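Local structure of possible substrate binding protein of ABC transporter system (Rhodopseudomonas palustris, 3N0X) at residues G235-A240 with P281-A286; G249-T254 with H341-V346; Y255-I260 with V350-L355. The protein is probably the periplasmic substrate-binding component of an ABC transporter, thought to take up branched-chain or related amino acids. All coordinates share one frame; numbering follows the deposited sequence. Where two conformers were deposited one is given.

Interaction 1: residues G235-A240 with P281-A286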
ATOM      1  N   GLY A 235       1.769  -9.246  -3.063  1.00 13.33           N
ATOM      2  CA  GLY A 235       3.109  -8.808  -3.437  1.00 13.54           C
ATOM      3  C   GLY A 235       3.808  -8.158  -2.274  1.00 13.76           C
ATOM      4  O   GLY A 235       3.270  -8.082  -1.162  1.00 15.52           O
ATOM      5  N   ASN A 236       4.994  -7.656  -2.532  1.00 14.65           N
ATOM      6  CA  ASN A 236       5.787  -7.087  -1.448  1.00 13.70           C
ATOM      7  C   ASN A 236       6.919  -6.270  -2.037  1.00 13.69           C
ATOM      8  O   ASN A 236       7.098  -6.197  -3.235  1.00 13.97           O
ATOM      9  CB  ASN A 236       6.345  -8.186  -0.496  1.00 15.70           C
ATOM     10  CG  ASN A 236       6.374  -7.748   0.941  1.00 18.87           C
ATOM     11  OD1 ASN A 236       6.633  -6.581   1.262  1.00 20.80           O
ATOM     12  ND2 ASN A 236       6.020  -8.688   1.837  1.00 25.19           N
ATOM     13  N   ILE A 237       7.662  -5.637  -1.133  1.00 12.55           N
ATOM     14  CA  ILE A 237       8.797  -4.843  -1.520  1.00 12.79           C
ATOM     15  C   ILE A 237       9.917  -5.722  -2.041  1.00 12.90           C
ATOM     16  O   ILE A 237       9.960  -6.918  -1.803  1.00 14.11           O
ATOM     17  CB  ILE A 237       9.286  -3.932  -0.369  1.00 13.42           C
ATOM     18  CG1 ILE A 237       9.695  -4.730   0.867  1.00 15.78           C
ATOM     19  CG2 ILE A 237       8.155  -2.898  -0.070  1.00 14.55           C
ATOM     20  CD1 ILE A 237      10.348  -3.870   1.961  1.00 16.15           C
ATOM     21  N   LEU A 238      10.852  -5.132  -2.779  1.00 13.33           N
ATOM     22  CA  LEU A 238      11.878  -5.913  -3.443  1.00 13.09           C
ATOM     23  C   LEU A 238      12.717  -6.844  -2.547  1.00 14.15           C
ATOM     24  O   LEU A 238      12.940  -7.994  -2.907  1.00 14.99           O
ATOM     25  CB  LEU A 238      12.764  -5.036  -4.369  1.00 14.15           C
ATOM     26  CG  LEU A 238      12.056  -4.248  -5.479  1.00 13.67           C
ATOM     27  CD1 LEU A 238      13.060  -3.349  -6.260  1.00 13.93           C
ATOM     28  CD2 LEU A 238      11.317  -5.164  -6.436  1.00 14.17           C
ATOM     29  N   PRO A 239      13.218  -6.358  -1.383  1.00 14.35           N
ATOM     30  CA  PRO A 239      13.946  -7.305  -0.521  1.00 16.25           C
ATOM     31  C   PRO A 239      13.125  -8.517  -0.083  1.00 16.99           C
ATOM     32  O   PRO A 239      13.655  -9.637   0.034  1.00 18.43           O
ATOM     33  CB  PRO A 239      14.327  -6.464   0.688  1.00 17.27           C
ATOM     34  CG  PRO A 239      14.260  -5.053   0.237  1.00 20.13           C
ATOM     35  CD  PRO A 239      13.200  -4.985  -0.834  1.00 15.78           C
ATOM     36  N   ALA A 240      11.847  -8.302   0.152  1.00 16.09           N
ATOM     37  CA  ALA A 240      10.948  -9.388   0.540  1.00 16.16           C
ATOM     38  C   ALA A 240      10.633 -10.374  -0.600  1.00 17.97           C
ATOM     39  O   ALA A 240      10.272 -11.538  -0.353  1.00 19.28           O
ATOM     40  CB  ALA A 240       9.651  -8.808   1.116  1.00 16.55           C
ATOM     41  N   PRO A 281      12.856   1.888  -8.394  1.00 14.23           N
ATOM     42  CA  PRO A 281      11.968   2.373  -7.365  1.00 13.05           C
ATOM     43  C   PRO A 281      11.192   1.224  -6.744  1.00 13.92           C
ATOM     44  O   PRO A 281      10.911   0.230  -7.418  1.00 14.50           O
ATOM     45  CB  PRO A 281      11.026   3.312  -8.117  1.00 14.31           C
ATOM     46  CG  PRO A 281      11.025   2.835  -9.517  1.00 14.58           C
ATOM     47  CD  PRO A 281      12.382   2.221  -9.758  1.00 15.30           C
ATOM     48  N   ASP A 282      10.816   1.401  -5.489  1.00 15.54           N
ATOM     49  CA  ASP A 282      10.016   0.409  -4.726  1.00 15.08           C
ATOM     50  C   ASP A 282       8.691   1.053  -4.245  1.00 13.80           C
ATOM     51  O   ASP A 282       8.353   2.203  -4.605  1.00 13.53           O
ATOM     52  CB  ASP A 282      10.894  -0.127  -3.579  1.00 16.36           C
ATOM     53  CG  ASP A 282      10.567  -1.604  -3.157  1.00 16.34           C
ATOM     54  OD1 ASP A 282       9.439  -2.094  -3.410  1.00 17.70           O
ATOM     55  OD2 ASP A 282      11.481  -2.221  -2.516  1.00 16.97           O
ATOM     56  N   PHE A 283       7.919   0.302  -3.444  1.00 14.16           N
ATOM     57  CA  PHE A 283       6.620   0.771  -2.931  1.00 13.19           C
ATOM     58  C   PHE A 283       6.693   2.210  -2.440  1.00 12.46           C
ATOM     59  O   PHE A 283       5.843   3.047  -2.756  1.00 12.83           O
ATOM     60  CB  PHE A 283       6.149  -0.060  -1.708  1.00 12.87           C
ATOM     61  CG  PHE A 283       5.453  -1.384  -2.015  1.00 12.62           C
ATOM     62  CD1 PHE A 283       5.653  -2.114  -3.180  1.00 13.35           C
ATOM     63  CD2 PHE A 283       4.613  -1.921  -1.056  1.00 13.62           C
ATOM     64  CE1 PHE A 283       5.002  -3.362  -3.362  1.00 12.03           C
ATOM     65  CE2 PHE A 283       3.927  -3.103  -1.275  1.00 14.37           C
ATOM     66  CZ  PHE A 283       4.149  -3.830  -2.416  1.00 14.44           C
ATOM     67  N   PHE A 284       7.657   2.450  -1.570  1.00 13.21           N
ATOM     68  CA  PHE A 284       7.693   3.698  -0.827  1.00 12.75           C
ATOM     69  C   PHE A 284       8.023   4.870  -1.731  1.00 14.07           C
ATOM     70  O   PHE A 284       7.510   5.998  -1.563  1.00 13.38           O
ATOM     71  CB  PHE A 284       8.638   3.550   0.374  1.00 14.30           C
ATOM     72  CG  PHE A 284       8.190   2.492   1.314  1.00 15.73           C
ATOM     73  CD1 PHE A 284       7.192   2.750   2.220  1.00 20.65           C
ATOM     74  CD2 PHE A 284       8.791   1.245   1.322  1.00 14.57           C
ATOM     75  CE1 PHE A 284       6.745   1.759   3.100  1.00 19.73           C
ATOM     76  CE2 PHE A 284       8.311   0.247   2.147  1.00 15.74           C
ATOM     77  CZ  PHE A 284       7.300   0.493   3.028  1.00 20.82           C
ATOM     78  N   THR A 285       8.855   4.599  -2.714  1.00 12.62           N
ATOM     79  CA  THR A 285       9.231   5.591  -3.700  1.00 11.71           C
ATOM     80  C   THR A 285       7.993   5.984  -4.500  1.00 11.01           C
ATOM     81  O   THR A 285       7.682   7.173  -4.706  1.00 11.84           O
ATOM     82  CB  THR A 285      10.224   5.019  -4.702  1.00 13.75           C
ATOM     83  OG1 THR A 285      11.168   4.151  -4.049  1.00 16.95           O
ATOM     84  CG2 THR A 285      10.953   6.162  -5.401  1.00 14.03           C
ATOM     85  N   ALA A 286       7.266   4.989  -4.982  1.00 13.18           N
ATOM     86  CA  ALA A 286       6.075   5.230  -5.762  1.00 13.91           C
ATOM     87  C   ALA A 286       5.018   5.995  -4.955  1.00 13.05           C
ATOM     88  O   ALA A 286       4.369   6.902  -5.451  1.00 13.43           O
ATOM     89  CB  ALA A 286       5.474   3.887  -6.304  1.00 14.55           C
TER

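Interaction 2: residues G249-T254 with H341-V346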
ATOM      1  N   GLY A 249       5.613 -19.117 -10.643  1.00 16.39           N
ATOM      2  CA  GLY A 249       4.262 -19.194 -11.158  1.00 14.94           C
ATOM      3  C   GLY A 249       3.200 -18.745 -10.158  1.00 14.79           C
ATOM      4  O   GLY A 249       2.026 -18.699 -10.510  1.00 15.05           O
HETATM    5  N   MSE A 250       3.605 -18.431  -8.929  1.00 14.53           N
HETATM    6  CA  MSE A 250       2.653 -17.977  -7.922  0.67 14.82           C
HETATM    7  C   MSE A 250       1.964 -16.716  -8.415  1.00 14.80           C
HETATM    8  O   MSE A 250       2.606 -15.797  -8.957  1.00 13.67           O
HETATM    9  CB  MSE A 250       3.317 -17.689  -6.582  0.67 15.05           C
HETATM   10  CG  MSE A 250       2.308 -17.278  -5.512  0.67 13.80           C
HETATM   11 SE   MSE A 250       3.038 -17.342  -3.739  0.50 20.26          SE
HETATM   12  CE  MSE A 250       4.264 -16.039  -3.959  0.67 13.06           C
ATOM     13  N   GLU A 251       0.654 -16.639  -8.179  1.00 14.20           N
ATOM     14  CA  GLU A 251      -0.070 -15.438  -8.489  1.00 12.68           C
ATOM     15  C   GLU A 251      -0.666 -14.792  -7.249  1.00 13.21           C
ATOM     16  O   GLU A 251      -0.938 -15.433  -6.253  1.00 16.88           O
ATOM     17  CB  GLU A 251      -1.200 -15.723  -9.466  1.00 13.02           C
ATOM     18  CG  GLU A 251      -0.701 -16.271 -10.802  1.00 13.46           C
ATOM     19  CD  GLU A 251      -1.757 -16.462 -11.877  1.00 16.86           C
ATOM     20  OE1 GLU A 251      -2.917 -15.975 -11.738  1.00 17.75           O
ATOM     21  OE2 GLU A 251      -1.385 -17.119 -12.884  1.00 20.79           O
ATOM     22  N   GLY A 252      -0.930 -13.509  -7.373  1.00 12.06           N
ATOM     23  CA  GLY A 252      -1.493 -12.690  -6.343  1.00 11.81           C
ATOM     24  C   GLY A 252      -1.703 -11.302  -6.868  1.00 12.11           C
ATOM     25  O   GLY A 252      -1.584 -11.062  -8.096  1.00 12.18           O
ATOM     26  N   ALA A 253      -1.918 -10.362  -5.944  1.00 10.29           N
ATOM     27  CA  ALA A 253      -1.960  -8.963  -6.314  1.00 12.57           C
ATOM     28  C   ALA A 253      -1.015  -8.136  -5.491  1.00 12.86           C
ATOM     29  O   ALA A 253      -0.725  -8.467  -4.349  1.00 12.16           O
ATOM     30  CB  ALA A 253      -3.387  -8.407  -6.168  1.00 14.37           C
ATOM     31  N   THR A 254      -0.525  -7.061  -6.106  1.00 12.28           N
ATOM     32  CA  THR A 254       0.418  -6.144  -5.493  1.00 11.55           C
ATOM     33  C   THR A 254       0.053  -4.674  -5.694  1.00 11.12           C
ATOM     34  O   THR A 254      -0.582  -4.277  -6.678  1.00 12.80           O
ATOM     35  CB  THR A 254       1.874  -6.413  -6.001  1.00 13.15           C
ATOM     36  OG1 THR A 254       2.806  -5.755  -5.112  1.00 14.26           O
ATOM     37  CG2 THR A 254       2.065  -6.007  -7.480  1.00 12.88           C
ATOM     38  N   HIS A 341      -2.469  -7.626 -10.634  1.00 11.46           N
ATOM     39  CA  HIS A 341      -2.473  -9.071 -10.598  1.00 11.31           C
ATOM     40  C   HIS A 341      -1.204  -9.512 -11.322  1.00 11.83           C
ATOM     41  O   HIS A 341      -1.018  -9.224 -12.497  1.00 12.68           O
ATOM     42  CB  HIS A 341      -3.735  -9.591 -11.327  1.00 11.37           C
ATOM     43  CG  HIS A 341      -3.849 -11.092 -11.444  1.00 11.40           C
ATOM     44  ND1 HIS A 341      -4.918 -11.663 -12.107  1.00 15.03           N
ATOM     45  CD2 HIS A 341      -3.047 -12.119 -11.045  1.00 12.10           C
ATOM     46  CE1 HIS A 341      -4.781 -12.983 -12.085  1.00 14.72           C
ATOM     47  NE2 HIS A 341      -3.670 -13.294 -11.429  1.00 13.54           N
ATOM     48  N   PHE A 342      -0.352 -10.237 -10.595  1.00 10.71           N
ATOM     49  CA  PHE A 342       1.000 -10.648 -11.075  1.00 11.84           C
ATOM     50  C   PHE A 342       1.126 -12.154 -11.077  1.00 12.58           C
ATOM     51  O   PHE A 342       0.320 -12.870 -10.477  1.00 12.76           O
ATOM     52  CB  PHE A 342       2.120 -10.065 -10.193  1.00 11.74           C
ATOM     53  CG  PHE A 342       2.113 -10.609  -8.799  1.00 11.63           C
ATOM     54  CD1 PHE A 342       2.718 -11.826  -8.481  1.00 13.58           C
ATOM     55  CD2 PHE A 342       1.484  -9.902  -7.764  1.00 11.97           C
ATOM     56  CE1 PHE A 342       2.655 -12.342  -7.212  1.00 12.60           C
ATOM     57  CE2 PHE A 342       1.455 -10.406  -6.457  1.00 11.91           C
ATOM     58  CZ  PHE A 342       2.044 -11.641  -6.180  1.00 11.23           C
ATOM     59  N   LYS A 343       2.158 -12.636 -11.796  1.00 13.20           N
ATOM     60  CA  LYS A 343       2.586 -14.023 -11.761  0.70 14.01           C
ATOM     61  C   LYS A 343       4.112 -14.015 -11.566  1.00 13.95           C
ATOM     62  O   LYS A 343       4.839 -13.263 -12.271  1.00 14.99           O
ATOM     63  CB  LYS A 343       2.199 -14.759 -13.041  0.70 13.73           C
ATOM     64  CG  LYS A 343       2.478 -16.269 -13.020  0.70 18.31           C
ATOM     65  CD  LYS A 343       1.913 -16.997 -14.260  0.70 20.80           C
ATOM     66  CE  LYS A 343       1.927 -18.498 -14.046  0.70 25.60           C
ATOM     67  NZ  LYS A 343       0.932 -18.945 -12.999  0.70 22.97           N
ATOM     68  N   VAL A 344       4.609 -14.794 -10.604  1.00 14.01           N
ATOM     69  CA  VAL A 344       6.029 -14.825 -10.340  1.00 13.63           C
ATOM     70  C   VAL A 344       6.799 -15.515 -11.479  1.00 15.45           C
ATOM     71  O   VAL A 344       6.459 -16.651 -11.882  1.00 15.31           O
ATOM     72  CB  VAL A 344       6.334 -15.546  -8.995  1.00 14.14           C
ATOM     73  CG1 VAL A 344       7.853 -15.849  -8.835  1.00 14.47           C
ATOM     74  CG2 VAL A 344       5.822 -14.719  -7.797  1.00 13.93           C
ATOM     75  N   LYS A 345       7.868 -14.844 -11.938  1.00 15.38           N
ATOM     76  CA  LYS A 345       8.877 -15.418 -12.829  1.00 16.94           C
ATOM     77  C   LYS A 345      10.199 -15.438 -12.066  1.00 16.65           C
ATOM     78  O   LYS A 345      10.563 -14.461 -11.422  1.00 16.22           O
ATOM     79  CB  LYS A 345       9.020 -14.625 -14.128  1.00 18.77           C
ATOM     80  CG  LYS A 345      10.213 -15.100 -15.035  1.00 23.34           C
ATOM     81  N   VAL A 346      10.926 -16.543 -12.110  1.00 16.43           N
ATOM     82  CA  VAL A 346      12.200 -16.615 -11.397  1.00 17.50           C
ATOM     83  C   VAL A 346      13.351 -16.433 -12.396  1.00 18.36           C
ATOM     84  O   VAL A 346      13.509 -17.239 -13.317  1.00 19.17           O
ATOM     85  CB  VAL A 346      12.343 -17.980 -10.708  1.00 18.67           C
ATOM     86  CG1 VAL A 346      13.706 -18.087 -10.031  1.00 22.38           C
ATOM     87  CG2 VAL A 346      11.218 -18.215  -9.674  1.00 19.13           C
TER

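Interaction 3: residues Y255-I260 with V350-L355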
ATOM      1  N   TYR A 255       0.511  -3.862  -4.750  1.00 11.71           N
ATOM      2  CA  TYR A 255       0.366  -2.409  -4.829  1.00 12.48           C
ATOM      3  C   TYR A 255       1.223  -1.819  -5.963  1.00 11.78           C
ATOM      4  O   TYR A 255       0.848  -0.835  -6.594  1.00 11.96           O
ATOM      5  CB  TYR A 255       0.812  -1.820  -3.462  1.00 12.30           C
ATOM      6  CG  TYR A 255       1.132  -0.327  -3.428  1.00 11.92           C
ATOM      7  CD1 TYR A 255       0.138   0.655  -3.486  1.00 11.83           C
ATOM      8  CD2 TYR A 255       2.422   0.086  -3.291  1.00 11.53           C
ATOM      9  CE1 TYR A 255       0.454   2.011  -3.426  1.00 11.00           C
ATOM     10  CE2 TYR A 255       2.746   1.427  -3.299  1.00 12.88           C
ATOM     11  CZ  TYR A 255       1.760   2.390  -3.320  1.00 15.69           C
ATOM     12  OH  TYR A 255       2.099   3.728  -3.261  1.00 14.72           O
ATOM     13  N   TYR A 256       2.398  -2.388  -6.177  1.00 10.09           N
ATOM     14  CA  TYR A 256       3.371  -1.851  -7.114  1.00 11.57           C
ATOM     15  C   TYR A 256       4.464  -2.870  -7.422  1.00 12.65           C
ATOM     16  O   TYR A 256       4.833  -3.679  -6.582  1.00 15.83           O
ATOM     17  CB  TYR A 256       4.028  -0.587  -6.547  1.00 10.69           C
ATOM     18  CG  TYR A 256       4.972   0.157  -7.505  1.00 11.06           C
ATOM     19  CD1 TYR A 256       4.487   0.978  -8.533  1.00 11.88           C
ATOM     20  CD2 TYR A 256       6.352   0.070  -7.344  1.00 11.95           C
ATOM     21  CE1 TYR A 256       5.370   1.665  -9.365  1.00 12.19           C
ATOM     22  CE2 TYR A 256       7.226   0.744  -8.158  1.00 10.95           C
ATOM     23  CZ  TYR A 256       6.718   1.522  -9.200  1.00 12.16           C
ATOM     24  OH  TYR A 256       7.624   2.187  -9.999  1.00 13.39           O
ATOM     25  N   TYR A 257       4.964  -2.818  -8.653  1.00 13.42           N
ATOM     26  CA  TYR A 257       6.233  -3.456  -9.058  1.00 12.91           C
ATOM     27  C   TYR A 257       6.726  -2.562 -10.180  1.00 12.64           C
ATOM     28  O   TYR A 257       5.961  -2.254 -11.078  1.00 12.64           O
ATOM     29  CB  TYR A 257       6.060  -4.922  -9.481  1.00 12.16           C
ATOM     30  CG  TYR A 257       7.351  -5.558  -9.904  1.00 13.02           C
ATOM     31  CD1 TYR A 257       8.261  -5.981  -8.956  1.00 13.58           C
ATOM     32  CD2 TYR A 257       7.677  -5.706 -11.233  1.00 13.87           C
ATOM     33  CE1 TYR A 257       9.467  -6.554  -9.333  1.00 16.21           C
ATOM     34  CE2 TYR A 257       8.852  -6.285 -11.631  1.00 13.53           C
ATOM     35  CZ  TYR A 257       9.753  -6.692 -10.685  1.00 14.20           C
ATOM     36  OH  TYR A 257      10.949  -7.226 -11.103  1.00 16.28           O
ATOM     37  N   TYR A 258       7.981  -2.139 -10.113  1.00 13.56           N
ATOM     38  CA  TYR A 258       8.481  -1.091 -11.003  0.50 14.23           C
ATOM     39  C   TYR A 258       8.215  -1.325 -12.487  1.00 13.84           C
ATOM     40  O   TYR A 258       7.950  -0.377 -13.216  1.00 13.65           O
ATOM     41  CB  TYR A 258       9.973  -0.819 -10.767  0.50 14.54           C
ATOM     42  CG  TYR A 258      10.916  -1.970 -11.056  0.50 14.39           C
ATOM     43  CD1 TYR A 258      11.141  -2.967 -10.114  0.50 13.66           C
ATOM     44  CD2 TYR A 258      11.607  -2.033 -12.255  0.50 19.28           C
ATOM     45  CE1 TYR A 258      12.029  -4.027 -10.377  0.50 15.66           C
ATOM     46  CE2 TYR A 258      12.496  -3.080 -12.526  0.50 14.25           C
ATOM     47  CZ  TYR A 258      12.698  -4.075 -11.586  0.50 19.22           C
ATOM     48  OH  TYR A 258      13.568  -5.132 -11.880  0.50 15.54           O
ATOM     49  N   ASP A 259       8.321  -2.575 -12.938  1.00 12.14           N
ATOM     50  CA  ASP A 259       8.267  -2.852 -14.373  0.60 13.21           C
ATOM     51  C   ASP A 259       6.854  -3.085 -14.853  1.00 14.82           C
ATOM     52  O   ASP A 259       6.647  -3.298 -16.039  1.00 17.05           O
ATOM     53  CB  ASP A 259       9.157  -4.055 -14.746  0.60 13.86           C
ATOM     54  CG  ASP A 259       9.579  -4.064 -16.233  0.60 18.24           C
ATOM     55  OD1 ASP A 259       9.941  -2.999 -16.759  0.60 16.36           O
ATOM     56  OD2 ASP A 259       9.596  -5.155 -16.857  0.60 22.60           O
ATOM     57  N   ILE A 260       5.851  -3.029 -13.958  1.00 14.71           N
ATOM     58  CA  ILE A 260       4.476  -3.233 -14.420  1.00 14.52           C
ATOM     59  C   ILE A 260       3.776  -1.999 -15.031  1.00 16.39           C
ATOM     60  O   ILE A 260       3.303  -2.056 -16.170  1.00 17.60           O
ATOM     61  CB  ILE A 260       3.582  -3.924 -13.362  1.00 14.24           C
ATOM     62  CG1 ILE A 260       4.029  -5.384 -13.173  1.00 14.47           C
ATOM     63  CG2 ILE A 260       2.107  -3.901 -13.749  1.00 15.15           C
ATOM     64  CD1 ILE A 260       3.196  -6.146 -12.144  1.00 15.63           C
ATOM     65  N   VAL A 350      18.460 -12.024 -10.986  1.00 16.09           N
ATOM     66  CA  VAL A 350      17.787 -10.909 -10.344  1.00 15.79           C
ATOM     67  C   VAL A 350      17.533 -11.253  -8.876  1.00 17.47           C
ATOM     68  O   VAL A 350      17.044 -12.342  -8.566  1.00 16.53           O
ATOM     69  CB  VAL A 350      16.479 -10.546 -11.128  1.00 16.61           C
ATOM     70  CG1 VAL A 350      15.742  -9.330 -10.514  1.00 16.87           C
ATOM     71  CG2 VAL A 350      16.831 -10.274 -12.563  1.00 20.31           C
ATOM     72  N   ALA A 351      17.793 -10.288  -7.990  1.00 17.11           N
ATOM     73  CA  ALA A 351      17.766 -10.508  -6.537  1.00 17.04           C
ATOM     74  C   ALA A 351      16.368 -10.765  -5.964  1.00 18.52           C
ATOM     75  O   ALA A 351      16.211 -11.331  -4.863  1.00 19.66           O
ATOM     76  CB  ALA A 351      18.446  -9.332  -5.817  1.00 18.20           C
ATOM     77  N   TRP A 352      15.378 -10.272  -6.669  1.00 15.61           N
ATOM     78  CA  TRP A 352      13.968 -10.467  -6.322  1.00 13.26           C
ATOM     79  C   TRP A 352      13.284 -11.314  -7.375  1.00 14.20           C
ATOM     80  O   TRP A 352      13.688 -11.336  -8.514  1.00 14.39           O
ATOM     81  CB  TRP A 352      13.240  -9.131  -6.237  1.00 13.39           C
ATOM     82  CG  TRP A 352      13.551  -8.182  -7.372  1.00 12.84           C
ATOM     83  CD1 TRP A 352      12.921  -8.094  -8.593  1.00 15.77           C
ATOM     84  CD2 TRP A 352      14.605  -7.211  -7.395  1.00 15.28           C
ATOM     85  NE1 TRP A 352      13.525  -7.132  -9.354  1.00 15.31           N
ATOM     86  CE2 TRP A 352      14.556  -6.573  -8.640  1.00 15.78           C
ATOM     87  CE3 TRP A 352      15.583  -6.817  -6.468  1.00 17.51           C
ATOM     88  CZ2 TRP A 352      15.448  -5.544  -8.998  1.00 18.00           C
ATOM     89  CZ3 TRP A 352      16.469  -5.820  -6.817  1.00 19.95           C
ATOM     90  CH2 TRP A 352      16.381  -5.177  -8.072  1.00 18.36           C
ATOM     91  N   ALA A 353      12.225 -12.004  -6.984  1.00 14.45           N
ATOM     92  CA  ALA A 353      11.335 -12.617  -7.955  1.00 15.53           C
ATOM     93  C   ALA A 353      10.783 -11.513  -8.838  1.00 14.97           C
ATOM     94  O   ALA A 353      10.488 -10.417  -8.355  1.00 14.94           O
ATOM     95  CB  ALA A 353      10.175 -13.326  -7.257  1.00 15.56           C
ATOM     96  N   VAL A 354      10.613 -11.810 -10.127  1.00 14.81           N
ATOM     97  CA  VAL A 354      10.098 -10.818 -11.078  1.00 15.58           C
ATOM     98  C   VAL A 354       8.609 -11.008 -11.102  1.00 16.14           C
ATOM     99  O   VAL A 354       8.128 -12.120 -11.336  1.00 18.66           O
ATOM    100  CB  VAL A 354      10.695 -11.034 -12.483  1.00 17.10           C
ATOM    101  CG1 VAL A 354      10.045 -10.078 -13.507  1.00 19.04           C
ATOM    102  CG2 VAL A 354      12.206 -10.805 -12.427  1.00 19.87           C
ATOM    103  N   LEU A 355       7.872  -9.923 -10.882  1.00 14.94           N
ATOM    104  CA  LEU A 355       6.420  -9.961 -10.890  1.00 14.33           C
ATOM    105  C   LEU A 355       5.939  -9.581 -12.282  1.00 14.99           C
ATOM    106  O   LEU A 355       5.907  -8.387 -12.644  1.00 17.54           O
ATOM    107  CB  LEU A 355       5.819  -9.055  -9.807  1.00 13.37           C
ATOM    108  CG  LEU A 355       6.296  -9.353  -8.367  1.00 14.17           C
ATOM    109  CD1 LEU A 355       5.438  -8.585  -7.345  1.00 13.76           C
ATOM    110  CD2 LEU A 355       6.324 -10.860  -8.044  1.00 15.06           C
TER

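Interaction 1: residues G235-A240 with P281-A286
Ile-237 and Phe-283 bring the two backbones closest, 6.2 Å between their CA atoms, where the loop 235-240 passes the start of helix 283-302 with the end-to-end directions of the touching parts 106° apart. In this periplasmic binding protein fold the loop follows strand 229-233 at one edge of a four-stranded parallel sheet, and the helix start packs on helix 18-35, where Tyr-20 stacks on Phe-284 and also touches Ile-237. Asp-282, the residue just before the helix, supplies the polar part. Its OD2 accepts the backbone N of Leu-238 at 3.0 Å, on the syn side and 21° out of the carboxylate plane; the same N has a weak second bond to OD1. That OD1 is gripped more firmly from its own segment, on the anti side, by Phe-283 N at 2.8 Å. With a backbone N-H from each segment, the carboxylate is restrained against rotation and ties loop to helix directly. Leu-238 flanks it, its CG 3.6 Å from OD2 of Asp-282. CG2 of Ile-237 carries most of the apolar contact with the rings. Ile-237 has CG1 between backbone N and carbonyl carbon (chi1 59°), which leaves CG2 beside the N, where it meets the Phe-283 ring in a CH-pi contact over one face, displaced toward the CG side of the rim. CG2 of Ile-237 also reaches CE2 of Phe-284 at 3.9 Å, and thus bridges two consecutive aromatic residues of the first helical turn. The carbonyl of Asn-236 lies 3.5 Å from Phe-283 CE1. On its side chain, OD1 of Asn-236 is hydrogen-bonded to a glycerol, probably from the crystallisation liquor, and also accepts the N of Ile-237 at 2.8 Å, on a lone pair in the carbonyl plane.

Interaction 2: residues G249-T254 with H341-V346
Glu-251 faces Lys-343, and Gly-252 faces Phe-342, in an antiparallel strand pair of a twisted sheet, the axes of 251-254 and 341-345 lying 4.7 Å apart at closest approach with their N-to-C directions 131° apart. Glu-251 with Lys-343 and Ala-253 with His-341 are non-hydrogen-bonded pairs; between them Gly-252 and Phe-342 form a hydrogen-bonded pair, in which Phe-342 N gives a bond to Gly-252 O and the return bond is weak. The tight part is on the Phe-342 side. Its CG stands between backbone N and carbonyl carbon (chi1 66°), and the ring extends across the neighbouring strand, with Gly-252 CA over its face and Gly-252 O 3.3 Å above its plane, toward the rim. A CB at Gly-252 would fall 3.0 Å from Phe-342 CZ, so the absent side chain makes the room for the ring. The other side of the sheet is more open at Glu-251 and Lys-343, both partly exposed, whereas further along it Ala-253 and His-341 are buried against helix 126-137. The carboxylate spans two partners: OE1 of Glu-251 accepts NE2 of His-341 at 2.8 Å from above the carboxylate plane, 43° out of it, while OE2 of Glu-251 forms a salt bridge with Lys-343 NZ at 3.0 Å on its anti side, in the lysine conformer described here. An alanine at Glu-251 would probably leave the N-H of His-341 NE2 without this acceptor and the imidazole freer to turn, and Lys-343 NZ held across the contact by Gly-249 O alone. Toward Gly-249 the side chains pack less closely, CB of Met-250 (a selenomethionine) standing 4.1 Å from Val-344 CG2. The backbone still pairs there, through Val-344 N to Met-250 O, and Lys-343 NZ reaches Gly-249 O at 2.7 Å, on a lone pair.

Interaction 3: residues Y255-I260 with V350-L355
Tyr-257 inserts its ring between Leu-355 and its own neighbour Tyr-258, and with Trp-352 the two tyrosines form an aromatic cluster that joins a type I beta turn, Tyr-257 to Ile-260, to the run leading into strand 354-357. CG of Tyr-257 is anti to the backbone N (chi1 179°), and the ring turns one face to Leu-355. CB of Leu-355 is the bump on that face, 4.0 Å from the ring centroid and 19° off the normal, a CH-pi contact. Leu-355 N lies over the same face nearer the rim, a buried nitrogen with no hydrogen-bond partner. On the opposite face sits CD1 of Tyr-258. The hollow between the ends of the two tyrosines receives the indole edge: NE1 of Trp-352 is 3.1 Å from Tyr-257 OH, a weak bond bent to 121° at the hydrogen, and 3.2 Å from Tyr-258 OH, in the conformer described here. The second hydroxyl lies close to the indole plane, and the Tyr-258 and Trp-352 side chains cross at about a right angle. Val-354 flanks the tip of Tyr-257, its CG1 3.8 Å from OH of that tyrosine. At the last position of the turn, Ile-260 sets CD1 3.6 Å from the carbonyl O of Leu-355.

From the N terminus, the first halves come in the order 235-240, 249-254 and 255-260, and the second halves follow as 281-286, 341-346 and 350-355. Each contact opens before the first has closed, so all three cross and none nests. Interactions 1, 2 and 3 close loops of 40, 86 and 89 intervening residues. Interaction 2 adds strand 251-254 to strand 335-345, and interaction 3 joins the following turn to strand 354-357, beside 335-345; a probable hydrogen bond, Lys-345 N to Val-354 O at 2.8 Å, joins interactions 2 and 3. Interaction 1 ties the loop after strand 229-233 to the start of helix 283-302, and that loop meets strand 251-254 through another, Gly-235 N to Ala-253 O, 2.9 Å.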